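GDNF family receptor alpha-3 (Homo sapiens, PDB 2GH0) is a cell-surface receptor for artemin, a growth factor that supports sensory and sympathetic neurons, whose binding leads to autophosphorylation and activation of RET. Local coordinates at residues N97-R102 / E176-L181; R102-S107 / G147-P152; D8-L13 / R75-R80; C122-I127 / H187-T192. All blocks are in the same frame, centred on the assembly; numbering follows the deposited sequence.

Contact 1 (N97-R102 / E176-L181)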
loop_
_atom_site.group_PDB
_atom_site.type_symbol
_atom_site.label_atom_id
_atom_site.label_comp_id
_atom_site.label_asym_id
_atom_site.label_seq_id
_atom_site.Cartn_x
_atom_site.Cartn_y
_atom_site.Cartn_z
ATOM N N ASN C 97 26.146 -18.014 -47.812
ATOM C CA ASN C 97 27.501 -18.345 -48.239
ATOM C C ASN C 97 28.508 -17.647 -47.311
ATOM O O ASN C 97 28.283 -16.505 -46.837
ATOM C CB ASN C 97 27.702 -17.948 -49.704
ATOM C CG ASN C 97 29.070 -18.276 -50.192
ATOM O OD1 ASN C 97 29.972 -17.474 -50.024
ATOM N ND2 ASN C 97 29.242 -19.468 -50.805
ATOM N N CYS C 98 29.586 -18.323 -46.962
ATOM C CA CYS C 98 30.497 -17.693 -45.968
ATOM C C CYS C 98 31.093 -16.353 -46.421
ATOM O O CYS C 98 31.313 -15.474 -45.560
ATOM C CB CYS C 98 31.645 -18.601 -45.642
ATOM S SG CYS C 98 31.118 -20.103 -44.745
ATOM N N LEU C 99 31.404 -16.263 -47.727
ATOM C CA LEU C 99 31.988 -15.061 -48.365
ATOM C C LEU C 99 31.019 -13.884 -48.417
ATOM O O LEU C 99 31.439 -12.742 -48.203
ATOM C CB LEU C 99 32.525 -15.358 -49.786
ATOM C CG LEU C 99 33.648 -16.398 -49.814
ATOM C CD1 LEU C 99 33.960 -16.731 -51.251
ATOM C CD2 LEU C 99 34.878 -15.932 -48.995
ATOM N N GLU C 100 29.744 -14.146 -48.706
ATOM C CA GLU C 100 28.657 -13.147 -48.428
ATOM C C GLU C 100 28.511 -12.659 -46.994
ATOM O O GLU C 100 28.318 -11.472 -46.734
ATOM C CB GLU C 100 27.333 -13.744 -48.885
ATOM C CG GLU C 100 27.373 -13.826 -50.386
ATOM C CD GLU C 100 27.933 -12.526 -50.962
ATOM O OE1 GLU C 100 27.345 -11.457 -50.507
ATOM O OE2 GLU C 100 28.908 -12.570 -51.847
ATOM N N LEU C 101 28.523 -13.588 -46.059
ATOM C CA LEU C 101 28.534 -13.231 -44.640
ATOM C C LEU C 101 29.708 -12.295 -44.231
ATOM O O LEU C 101 29.508 -11.289 -43.520
ATOM C CB LEU C 101 28.591 -14.534 -43.832
ATOM C CG LEU C 101 28.235 -14.466 -42.351
ATOM C CD1 LEU C 101 26.817 -13.803 -42.100
ATOM C CD2 LEU C 101 28.380 -15.869 -41.656
ATOM N N ARG C 102 30.951 -12.659 -44.604
ATOM C CA ARG C 102 32.100 -11.771 -44.367
ATOM C C ARG C 102 31.920 -10.395 -44.989
ATOM O O ARG C 102 32.353 -9.399 -44.433
ATOM C CB ARG C 102 33.380 -12.366 -44.956
ATOM C CG ARG C 102 34.647 -11.707 -44.366
ATOM C CD ARG C 102 35.967 -12.349 -44.870
ATOM N NE ARG C 102 35.987 -12.380 -46.345
ATOM C CZ ARG C 102 36.904 -13.025 -47.065
ATOM N NH1 ARG C 102 37.901 -13.617 -46.446
ATOM N NH2 ARG C 102 36.852 -13.029 -48.400
ATOM N N GLU C 176 37.606 -22.451 -52.931
ATOM C CA GLU C 176 38.743 -22.514 -51.984
ATOM C C GLU C 176 38.811 -21.302 -51.041
ATOM O O GLU C 176 39.200 -21.429 -49.910
ATOM C CB GLU C 176 40.067 -22.698 -52.693
ATOM C CG GLU C 176 40.144 -24.040 -53.414
ATOM C CD GLU C 176 41.383 -24.194 -54.308
ATOM O OE1 GLU C 176 41.525 -23.518 -55.382
ATOM O OE2 GLU C 176 42.211 -25.054 -53.934
ATOM N N GLU C 177 38.524 -20.109 -51.560
ATOM C CA GLU C 177 38.571 -18.925 -50.733
ATOM C C GLU C 177 37.551 -19.094 -49.648
ATOM O O GLU C 177 37.785 -18.714 -48.504
ATOM C CB GLU C 177 38.258 -17.666 -51.529
ATOM C CG GLU C 177 38.698 -16.441 -50.751
ATOM C CD GLU C 177 38.291 -15.104 -51.359
ATOM O OE1 GLU C 177 37.947 -15.035 -52.556
ATOM O OE2 GLU C 177 38.333 -14.122 -50.588
ATOM N N CYS C 178 36.422 -19.709 -49.986
ATOM C CA CYS C 178 35.342 -19.877 -48.999
ATOM C C CYS C 178 35.784 -20.832 -47.930
ATOM O O CYS C 178 35.555 -20.596 -46.748
ATOM C CB CYS C 178 34.087 -20.425 -49.669
ATOM S SG CYS C 178 32.634 -20.466 -48.639
ATOM N N GLU C 179 36.401 -21.941 -48.337
ATOM C CA GLU C 179 36.745 -23.017 -47.363
ATOM C C GLU C 179 37.823 -22.500 -46.416
ATOM O O GLU C 179 37.906 -22.865 -45.273
ATOM C CB GLU C 179 37.266 -24.235 -48.131
ATOM C CG GLU C 179 36.172 -25.080 -48.825
ATOM C CD GLU C 179 36.709 -26.210 -49.719
ATOM O OE1 GLU C 179 37.938 -26.219 -50.027
ATOM O OE2 GLU C 179 35.878 -27.026 -50.226
ATOM N N MET C 180 38.726 -21.710 -46.959
ATOM C CA MET C 180 39.767 -21.058 -46.147
ATOM C C MET C 180 39.184 -20.230 -45.008
ATOM O O MET C 180 39.604 -20.356 -43.882
ATOM C CB MET C 180 40.600 -20.185 -47.081
ATOM C CG MET C 180 41.455 -19.180 -46.338
ATOM S SD MET C 180 42.818 -19.936 -45.476
ATOM C CE MET C 180 43.732 -20.283 -46.896
ATOM N N LEU C 181 38.184 -19.411 -45.307
ATOM C CA LEU C 181 37.516 -18.585 -44.264
ATOM C C LEU C 181 36.800 -19.470 -43.285
ATOM O O LEU C 181 36.983 -19.360 -42.077
ATOM C CB LEU C 181 36.535 -17.602 -44.953
ATOM C CG LEU C 181 35.631 -16.726 -44.058
ATOM C CD1 LEU C 181 36.459 -15.894 -43.089
ATOM C CD2 LEU C 181 34.805 -15.870 -44.975
#

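Contact 2 (R102-S107 / G147-P152)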
loop_
_atom_site.group_PDB
_atom_site.type_symbol
_atom_site.label_atom_id
_atom_site.label_comp_id
_atom_site.label_asym_id
_atom_site.label_seq_id
_atom_site.Cartn_x
_atom_site.Cartn_y
_atom_site.Cartn_z
ATOM N N ARG C 102 30.951 -12.659 -44.604
ATOM C CA ARG C 102 32.100 -11.771 -44.367
ATOM C C ARG C 102 31.920 -10.395 -44.989
ATOM O O ARG C 102 32.353 -9.399 -44.433
ATOM C CB ARG C 102 33.380 -12.366 -44.956
ATOM C CG ARG C 102 34.647 -11.707 -44.366
ATOM C CD ARG C 102 35.967 -12.349 -44.870
ATOM N NE ARG C 102 35.987 -12.380 -46.345
ATOM C CZ ARG C 102 36.904 -13.025 -47.065
ATOM N NH1 ARG C 102 37.901 -13.617 -46.446
ATOM N NH2 ARG C 102 36.852 -13.029 -48.400
ATOM N N ARG C 103 31.282 -10.347 -46.148
ATOM C CA ARG C 103 31.024 -9.068 -46.827
ATOM C C ARG C 103 30.063 -8.187 -46.013
ATOM O O ARG C 103 30.143 -6.852 -46.089
ATOM C CB ARG C 103 30.415 -9.313 -48.173
ATOM C CG ARG C 103 30.345 -7.949 -49.010
ATOM C CD ARG C 103 30.118 -8.297 -50.428
ATOM N NE ARG C 103 28.872 -7.697 -50.925
ATOM C CZ ARG C 103 27.657 -8.181 -50.627
ATOM N NH1 ARG C 103 27.512 -9.276 -49.811
ATOM N NH2 ARG C 103 26.595 -7.544 -51.157
ATOM N N LEU C 104 29.155 -8.931 -45.288
ATOM C CA LEU C 104 28.171 -8.222 -44.451
ATOM C C LEU C 104 28.960 -7.754 -43.241
ATOM O O LEU C 104 28.799 -6.612 -42.807
ATOM C CB LEU C 104 26.976 -9.113 -44.055
ATOM C CG LEU C 104 25.959 -8.557 -43.005
ATOM C CD1 LEU C 104 25.238 -7.280 -43.465
ATOM C CD2 LEU C 104 24.947 -9.618 -42.555
ATOM N N CYS C 105 29.786 -8.640 -42.670
ATOM C CA CYS C 105 30.763 -8.207 -41.694
ATOM C C CYS C 105 31.588 -6.950 -42.112
ATOM O O CYS C 105 31.671 -5.959 -41.362
ATOM C CB CYS C 105 31.674 -9.388 -41.289
ATOM S SG CYS C 105 32.805 -8.917 -40.031
ATOM N N PHE C 106 32.177 -6.966 -43.304
ATOM C CA PHE C 106 33.057 -5.896 -43.712
ATOM C C PHE C 106 32.340 -4.553 -43.746
ATOM O O PHE C 106 32.980 -3.496 -43.649
ATOM C CB PHE C 106 33.691 -6.201 -45.079
ATOM C CG PHE C 106 34.789 -7.241 -45.045
ATOM C CD1 PHE C 106 35.116 -7.941 -46.203
ATOM C CD2 PHE C 106 35.501 -7.504 -43.882
ATOM C CE1 PHE C 106 36.164 -8.900 -46.234
ATOM C CE2 PHE C 106 36.533 -8.471 -43.870
ATOM C CZ PHE C 106 36.868 -9.154 -45.075
ATOM N N SER C 107 31.013 -4.571 -43.942
ATOM C CA SER C 107 30.215 -3.322 -44.110
ATOM C C SER C 107 30.060 -2.493 -42.814
ATOM O O SER C 107 29.713 -1.278 -42.854
ATOM C CB SER C 107 28.815 -3.653 -44.650
ATOM O OG SER C 107 28.011 -4.256 -43.637
ATOM N N GLY C 147 27.888 -12.016 -31.268
ATOM C CA GLY C 147 27.073 -10.796 -31.406
ATOM C C GLY C 147 27.353 -9.999 -32.698
ATOM O O GLY C 147 26.656 -8.996 -32.978
ATOM N N THR C 148 28.369 -10.384 -33.464
ATOM C CA THR C 148 28.602 -9.752 -34.775
ATOM C C THR C 148 27.908 -10.570 -35.870
ATOM O O THR C 148 27.328 -11.626 -35.597
ATOM C CB THR C 148 30.094 -9.675 -35.131
ATOM O OG1 THR C 148 30.610 -11.015 -35.353
ATOM C CG2 THR C 148 30.920 -8.924 -34.066
ATOM N N ALA C 149 27.983 -10.115 -37.116
ATOM C CA ALA C 149 27.532 -10.941 -38.227
ATOM C C ALA C 149 28.325 -12.251 -38.303
ATOM O O ALA C 149 27.809 -13.257 -38.812
ATOM C CB ALA C 149 27.624 -10.176 -39.584
ATOM N N MET C 150 29.563 -12.269 -37.801
ATOM C CA MET C 150 30.368 -13.474 -37.864
ATOM C C MET C 150 30.337 -14.240 -36.566
ATOM O O MET C 150 31.405 -14.643 -36.108
ATOM C CB MET C 150 31.843 -13.141 -38.130
ATOM C CG MET C 150 32.107 -12.333 -39.399
ATOM S SD MET C 150 31.951 -13.271 -40.877
ATOM C CE MET C 150 33.547 -13.949 -41.179
ATOM N N THR C 151 29.153 -14.523 -36.008
ATOM C CA THR C 151 29.096 -15.153 -34.656
ATOM C C THR C 151 29.409 -16.621 -34.790
ATOM O O THR C 151 28.704 -17.326 -35.554
ATOM C CB THR C 151 27.678 -14.938 -33.974
ATOM O OG1 THR C 151 27.564 -13.564 -33.628
ATOM C CG2 THR C 151 27.488 -15.808 -32.712
ATOM N N PRO C 152 30.467 -17.099 -34.104
ATOM C CA PRO C 152 30.776 -18.523 -34.086
ATOM C C PRO C 152 30.020 -19.295 -32.986
ATOM O O PRO C 152 29.566 -18.685 -31.947
ATOM C CB PRO C 152 32.282 -18.519 -33.766
ATOM C CG PRO C 152 32.494 -17.381 -32.879
ATOM C CD PRO C 152 31.459 -16.335 -33.301
#

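Contact 3 (D8-L13 / R75-R80)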
loop_
_atom_site.group_PDB
_atom_site.type_symbol
_atom_site.label_atom_id
_atom_site.label_comp_id
_atom_site.label_asym_id
_atom_site.label_seq_id
_atom_site.Cartn_x
_atom_site.Cartn_y
_atom_site.Cartn_z
ATOM N N ASP C 8 24.610 -33.897 -8.839
ATOM C CA ASP C 8 25.247 -34.329 -10.134
ATOM C C ASP C 8 25.027 -33.367 -11.301
ATOM O O ASP C 8 24.875 -33.778 -12.464
ATOM C CB ASP C 8 24.800 -35.743 -10.534
ATOM C CG ASP C 8 25.748 -36.834 -10.021
ATOM O OD1 ASP C 8 25.785 -37.077 -8.789
ATOM O OD2 ASP C 8 26.441 -37.470 -10.860
ATOM N N SER C 9 25.024 -32.078 -10.995
ATOM C CA SER C 9 24.919 -31.053 -12.038
ATOM C C SER C 9 26.139 -31.109 -12.949
ATOM O O SER C 9 27.252 -31.353 -12.476
ATOM C CB SER C 9 24.847 -29.680 -11.386
ATOM O OG SER C 9 23.570 -29.532 -10.801
ATOM N N ASP C 10 25.958 -30.843 -14.237
ATOM C CA ASP C 10 27.098 -30.810 -15.131
ATOM C C ASP C 10 27.839 -29.485 -14.974
ATOM O O ASP C 10 27.357 -28.559 -14.303
ATOM C CB ASP C 10 26.661 -31.030 -16.573
ATOM C CG ASP C 10 25.724 -29.921 -17.095
ATOM O OD1 ASP C 10 24.544 -30.199 -17.432
ATOM O OD2 ASP C 10 26.165 -28.779 -17.214
ATOM N N LEU C 11 29.028 -29.402 -15.553
ATOM C CA LEU C 11 29.866 -28.233 -15.289
ATOM C C LEU C 11 29.390 -27.027 -16.086
ATOM O O LEU C 11 29.618 -25.904 -15.689
ATOM C CB LEU C 11 31.352 -28.507 -15.612
ATOM C CG LEU C 11 31.951 -29.565 -14.671
ATOM C CD1 LEU C 11 33.445 -29.671 -14.854
ATOM C CD2 LEU C 11 31.655 -29.224 -13.237
ATOM N N CYS C 12 28.717 -27.247 -17.207
ATOM C CA CYS C 12 28.144 -26.079 -17.907
ATOM C C CYS C 12 27.101 -25.359 -17.019
ATOM O O CYS C 12 27.112 -24.147 -16.927
ATOM C CB CYS C 12 27.544 -26.485 -19.239
ATOM S SG CYS C 12 28.925 -26.764 -20.435
ATOM N N LEU C 13 26.257 -26.122 -16.335
ATOM C CA LEU C 13 25.297 -25.567 -15.381
ATOM C C LEU C 13 26.057 -24.891 -14.242
ATOM O O LEU C 13 25.735 -23.772 -13.872
ATOM C CB LEU C 13 24.346 -26.654 -14.816
ATOM C CG LEU C 13 23.328 -26.178 -13.757
ATOM C CD1 LEU C 13 22.552 -24.910 -14.185
ATOM C CD2 LEU C 13 22.348 -27.281 -13.384
ATOM N N ARG C 75 24.748 -35.456 -23.287
ATOM C CA ARG C 75 24.149 -34.651 -24.335
ATOM C C ARG C 75 23.425 -33.439 -23.772
ATOM O O ARG C 75 23.353 -32.410 -24.439
ATOM C CB ARG C 75 23.210 -35.482 -25.248
ATOM C CG ARG C 75 23.909 -36.623 -26.040
ATOM C CD ARG C 75 23.086 -37.079 -27.250
ATOM N NE ARG C 75 23.844 -37.924 -28.204
ATOM C CZ ARG C 75 23.736 -37.847 -29.542
ATOM N NH1 ARG C 75 22.903 -36.953 -30.099
ATOM N NH2 ARG C 75 24.469 -38.638 -30.344
ATOM N N GLY C 76 22.911 -33.559 -22.556
ATOM C CA GLY C 76 22.295 -32.413 -21.837
ATOM C C GLY C 76 23.285 -31.266 -21.643
ATOM O O GLY C 76 22.992 -30.079 -21.954
ATOM N N CYS C 77 24.487 -31.596 -21.175
ATOM C CA CYS C 77 25.549 -30.575 -21.049
ATOM C C CYS C 77 25.909 -29.958 -22.391
ATOM O O CYS C 77 26.011 -28.722 -22.546
ATOM C CB CYS C 77 26.778 -31.212 -20.369
ATOM S SG CYS C 77 28.170 -30.171 -20.036
ATOM N N GLY C 78 26.106 -30.812 -23.393
ATOM C CA GLY C 78 26.489 -30.281 -24.692
ATOM C C GLY C 78 25.437 -29.386 -25.280
ATOM O O GLY C 78 25.776 -28.425 -25.955
ATOM N N GLU C 79 24.168 -29.738 -25.074
ATOM C CA GLU C 79 23.043 -28.952 -25.575
ATOM C C GLU C 79 22.988 -27.619 -24.831
ATOM O O GLU C 79 22.761 -26.587 -25.431
ATOM C CB GLU C 79 21.697 -29.677 -25.408
ATOM C CG GLU C 79 20.506 -28.941 -25.966
ATOM C CD GLU C 79 19.174 -29.715 -25.830
ATOM O OE1 GLU C 79 19.183 -30.851 -25.293
ATOM O OE2 GLU C 79 18.122 -29.176 -26.255
ATOM N N ARG C 80 23.172 -27.644 -23.522
ATOM C CA ARG C 80 23.268 -26.365 -22.774
ATOM C C ARG C 80 24.375 -25.492 -23.356
ATOM O O ARG C 80 24.141 -24.336 -23.707
ATOM C CB ARG C 80 23.538 -26.622 -21.296
ATOM C CG ARG C 80 23.933 -25.354 -20.581
ATOM C CD ARG C 80 24.016 -25.559 -19.102
ATOM N NE ARG C 80 23.749 -24.222 -18.662
ATOM C CZ ARG C 80 22.607 -23.782 -18.169
ATOM N NH1 ARG C 80 21.580 -24.586 -17.854
ATOM N NH2 ARG C 80 22.568 -22.516 -17.898
#

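Contact 4 (C122-I127 / H187-T192)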
loop_
_atom_site.group_PDB
_atom_site.type_symbol
_atom_site.label_atom_id
_atom_site.label_comp_id
_atom_site.label_asym_id
_atom_site.label_seq_id
_atom_site.Cartn_x
_atom_site.Cartn_y
_atom_site.Cartn_z
ATOM N N CYS C 122 44.419 -15.664 -33.478
ATOM C CA CYS C 122 44.105 -17.073 -33.616
ATOM C C CYS C 122 44.723 -17.689 -34.842
ATOM O O CYS C 122 44.379 -18.819 -35.153
ATOM C CB CYS C 122 42.596 -17.326 -33.617
ATOM S SG CYS C 122 41.779 -16.836 -32.084
ATOM N N HIS C 123 45.678 -16.998 -35.485
ATOM C CA HIS C 123 46.338 -17.597 -36.661
ATOM C C HIS C 123 47.395 -18.606 -36.179
ATOM O O HIS C 123 48.243 -18.221 -35.365
ATOM C CB HIS C 123 47.021 -16.501 -37.480
ATOM C CG HIS C 123 47.809 -17.009 -38.647
ATOM N ND1 HIS C 123 47.222 -17.603 -39.744
ATOM C CD2 HIS C 123 49.138 -16.995 -38.896
ATOM C CE1 HIS C 123 48.160 -17.977 -40.600
ATOM N NE2 HIS C 123 49.332 -17.605 -40.118
ATOM N N PRO C 124 47.352 -19.878 -36.668
ATOM C CA PRO C 124 48.415 -20.825 -36.198
ATOM C C PRO C 124 49.781 -20.488 -36.792
ATOM O O PRO C 124 49.881 -20.263 -37.997
ATOM C CB PRO C 124 47.873 -22.215 -36.647
ATOM C CG PRO C 124 46.928 -21.923 -37.808
ATOM C CD PRO C 124 46.340 -20.540 -37.523
ATOM N N MET C 125 50.810 -20.401 -35.955
ATOM C CA MET C 125 52.165 -20.095 -36.391
ATOM C C MET C 125 52.895 -21.342 -36.857
ATOM O O MET C 125 53.949 -21.252 -37.414
ATOM C CB MET C 125 52.955 -19.532 -35.215
ATOM C CG MET C 125 52.588 -18.099 -34.873
ATOM S SD MET C 125 52.698 -16.902 -36.275
ATOM C CE MET C 125 54.483 -16.857 -36.443
ATOM N N ASP C 126 52.351 -22.506 -36.522
ATOM C CA ASP C 126 52.911 -23.769 -36.998
ATOM C C ASP C 126 51.778 -24.816 -37.054
ATOM O O ASP C 126 50.681 -24.564 -36.585
ATOM C CB ASP C 126 54.044 -24.218 -36.096
ATOM C CG ASP C 126 53.606 -24.417 -34.627
ATOM O OD1 ASP C 126 52.452 -24.811 -34.357
ATOM O OD2 ASP C 126 54.450 -24.185 -33.705
ATOM N N ILE C 127 52.081 -25.956 -37.635
ATOM C CA ILE C 127 51.171 -27.111 -37.794
ATOM C C ILE C 127 50.650 -27.672 -36.477
ATOM O O ILE C 127 49.563 -28.298 -36.434
ATOM C CB ILE C 127 51.906 -28.209 -38.632
ATOM C CG1 ILE C 127 50.951 -29.198 -39.357
ATOM C CG2 ILE C 127 52.971 -28.990 -37.848
ATOM C CD1 ILE C 127 49.669 -28.610 -39.639
ATOM N N HIS C 187 38.414 -25.688 -38.344
ATOM C CA HIS C 187 39.533 -26.675 -38.292
ATOM C C HIS C 187 40.809 -25.831 -38.177
ATOM O O HIS C 187 41.481 -25.630 -39.151
ATOM C CB HIS C 187 39.583 -27.534 -39.541
ATOM C CG HIS C 187 40.477 -28.743 -39.433
ATOM N ND1 HIS C 187 39.952 -30.003 -39.399
ATOM C CD2 HIS C 187 41.821 -28.887 -39.252
ATOM C CE1 HIS C 187 40.933 -30.895 -39.296
ATOM N NE2 HIS C 187 42.088 -30.249 -39.228
ATOM N N ASN C 188 41.072 -25.318 -36.990
ATOM C CA ASN C 188 42.152 -24.321 -36.730
ATOM C C ASN C 188 42.814 -24.849 -35.466
ATOM O O ASN C 188 42.212 -24.756 -34.416
ATOM C CB ASN C 188 41.496 -22.909 -36.513
ATOM C CG ASN C 188 42.514 -21.803 -36.112
ATOM O OD1 ASN C 188 42.275 -20.594 -36.279
ATOM N ND2 ASN C 188 43.639 -22.230 -35.587
ATOM N N PRO C 189 44.038 -25.438 -35.549
ATOM C CA PRO C 189 44.629 -26.058 -34.372
ATOM C C PRO C 189 44.939 -25.098 -33.235
ATOM O O PRO C 189 44.936 -25.509 -32.080
ATOM C CB PRO C 189 45.936 -26.684 -34.940
ATOM C CG PRO C 189 46.310 -25.776 -36.069
ATOM C CD PRO C 189 44.919 -25.600 -36.733
ATOM N N CYS C 190 45.189 -23.832 -33.552
ATOM C CA CYS C 190 45.493 -22.834 -32.493
ATOM C C CYS C 190 44.220 -22.660 -31.648
ATOM O O CYS C 190 44.237 -22.720 -30.395
ATOM C CB CYS C 190 45.956 -21.479 -33.134
ATOM S SG CYS C 190 45.529 -20.009 -32.040
ATOM N N LEU C 191 43.096 -22.446 -32.344
ATOM C CA LEU C 191 41.832 -22.223 -31.683
ATOM C C LEU C 191 41.385 -23.475 -30.932
ATOM O O LEU C 191 40.931 -23.428 -29.789
ATOM C CB LEU C 191 40.774 -21.769 -32.709
ATOM C CG LEU C 191 39.347 -21.640 -32.105
ATOM C CD1 LEU C 191 39.406 -20.492 -31.131
ATOM C CD2 LEU C 191 38.382 -21.226 -33.202
ATOM N N THR C 192 41.534 -24.633 -31.584
ATOM C CA THR C 192 41.186 -25.882 -30.935
ATOM C C THR C 192 41.970 -26.157 -29.675
ATOM O O THR C 192 41.395 -26.579 -28.672
ATOM C CB THR C 192 41.398 -27.033 -31.924
ATOM O OG1 THR C 192 40.506 -26.787 -33.017
ATOM C CG2 THR C 192 41.034 -28.351 -31.273
#

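Contact 1 (N97-R102 / E176-L181)
Within the second GDNF/GAS1 domain, the short segments 98-102 of helix 98-106 and 176-181 of helix 175-186 cross at 66°, their axes 9.7 Å apart at closest. The tight part is sulfur and leucine. Cys98 lays CB against Cys178 SG at 3.7 Å; the two sulfurs belong to different disulfides, Cys98 with Cys166 and Cys178 with Cys168. Leu99 reaches over the backbone of Cys178, its CD2 4.0 Å from Cys178 CA. Leu181 (CG anti to its backbone N, chi1 175°) sends CD2 among Leu99, the Cys98 carbonyl and the Arg102 stem, 3.7 Å from Arg102 CD. That methyl also lies over one face of the guanidinium. The looser, partly exposed side is polar: the Arg102 chain bends at chi3 and turns NH2 to Glu177 OE2, a 2.9 Å salt bridge with an N-H...O angle of 152°. The carboxylate oxygen lies in the guanidinium plane; the nitrogen stands above the carboxylate plane. Asn97 OD1 caps its own helix at Leu99 N, and ND2 bonds to Ser171 OG. A single ion pair flanking an apolar core implies that sulfur and methyl packing make the body of this joint, the charges probably fixing the rotation of Arg102.

Contact 2 (R102-S107 / G147-P152)
The C-terminal part of helix 98-106 lies against an irregular loop, the backbones coming nearest at Cys105 and Ala149, whose CA atoms are 5.5 Å apart. The loop is folded tightly on itself: Thr148 OG1 accepts from Met150 N in an ST turn, and Thr151 OG1 donates to a lone pair of Thr148 O at 2.8 Å. Met150 makes the main side-chain contact: its chain bends at chi2 and chi3, so that CG presses on Cys105 CB at 3.5 Å, SD lies 3.8 Å from Arg102 CA, and CE ends alongside the aliphatic stem of Arg102, 4.0 Å from Arg102 CG. Ala149 CB, a small methyl knob, lies 4.0 Å from Leu104 CD2 at the more exposed margin. An alanine in place of Met150 would remove CG, SD and CE and would probably loosen the packing of the loop on Cys105 and Arg102. No hydrogen bond joins the two segments. Cys105, SG anti to its backbone N, is disulfide-bonded to Cys111, and Met150 also touches Cys111 on helix 109-121 and Leu181 on helix 175-186, so the loop leading into strand 152-154 packs where three helices meet.

Contact 3 (D8-L13 / R75-R80)
This is a buried, cysteine-centred contact between two helix beginnings in the first GDNF/GAS1 domain, where the start of helix 11-20 meets helix 75-83. At its heart Cys12 SG and Cys77 SG touch at 3.5 Å without being bonded to each other: Cys12 is paired with Cys68 and Cys77 with Cys70. Asp10 is the N-cap of helix 11-20; its CG takes the crowded position between backbone N and carbonyl carbon (chi1 63°), and Leu13 N meets Asp10 OD2 from above the carboxylate plane at 2.8 Å and a nearly straight 163°. Asp10 CG also leans on Cys77, 3.7 Å from Cys77 CB. An alanine at Asp10 would remove the capping carboxylate and its packing on Cys77 and would probably weaken the first helical turn. Arg80 runs extended from CG to NE across the same turn, CD lying 3.7 Å from Cys12 CB. Leu13 CD1 lies over one face of the Arg80 guanidinium, 3.8 Å from Arg80 NH1. The salt-bridge partner of Arg80 NH2 is an acidic side chain on the chain of another protein. Cys12 and Leu13 thus support the stem and one face of Arg80, probably helping to hold its guanidinium toward that protein.

Contact 4 (C122-I127 / H187-T192)
Pro124 is the bump of this contact, and the first turn of helix 189-205 supplies the surface that receives it. The loop after helix 109-121 brings its backbone close here, with the CA atoms of Pro124 and Cys190 5.1 Å apart. One side of the Pro124 ring rests on the helix start: CB lies 3.9 Å from Pro189 CG and 4.1 Å from Cys190 CB, so that two proline rings and a cysteine methylene meet at one corner. Asn188, at the N-cap position, crosses the other end of the Pro124 ring obliquely near CD, its CG anti to the backbone N (chi1 175°). The surface against which Pro124 rests is therefore built by three consecutive residues, Asn188, Pro189 and Cys190. From the helix side the knob is Cys190. Cys190 SG, anti to the backbone N, reaches back beneath the peptide of Cys122, 3.5 Å from Cys122 O and 3.6 Å from Cys122 CA. Cys122 SG turns toward Leu191, meeting CD1 at a looser 4.5 Å. At the outer margin Pro189 CG also nears the carbonyl of Ile127, with O at 4.1 Å. The two cysteines are not partners: Cys190 is bonded to Cys131 and Cys122 to Cys138. Helix 135-143, which carries Cys138, lies behind the contact, and both Cys190 and Leu191 touch that cysteine. A loop carrying one proline, closed onto a helix start between two adjacent disulfides, fits the small, disulfide-rich, helical build of the GDNF/GAS1 domain, here the second one of the receptor.

How the contacts relate
From the N terminus, contact 3 comes first: residues 8-13 meet 75-80 and close a loop of mostly helical chain within the first GDNF/GAS1 domain, before any other contact opens. The remaining three lie in the second domain. Contact 1 opens at 97-102 and closes at 176-181; contact 2, sharing Arg102 and helix 98-106, runs from 102-107 to 147-152, nested inside it, and the two touch through Leu181 and Met150. Contact 4 opens at 122-127, within both loops, but closes later at 187-192, so it crosses both and ties the start of helix 189-205 to the loop after helix 109-121. Contacts 1 and 3 lie on opposite sides of the chain's centre.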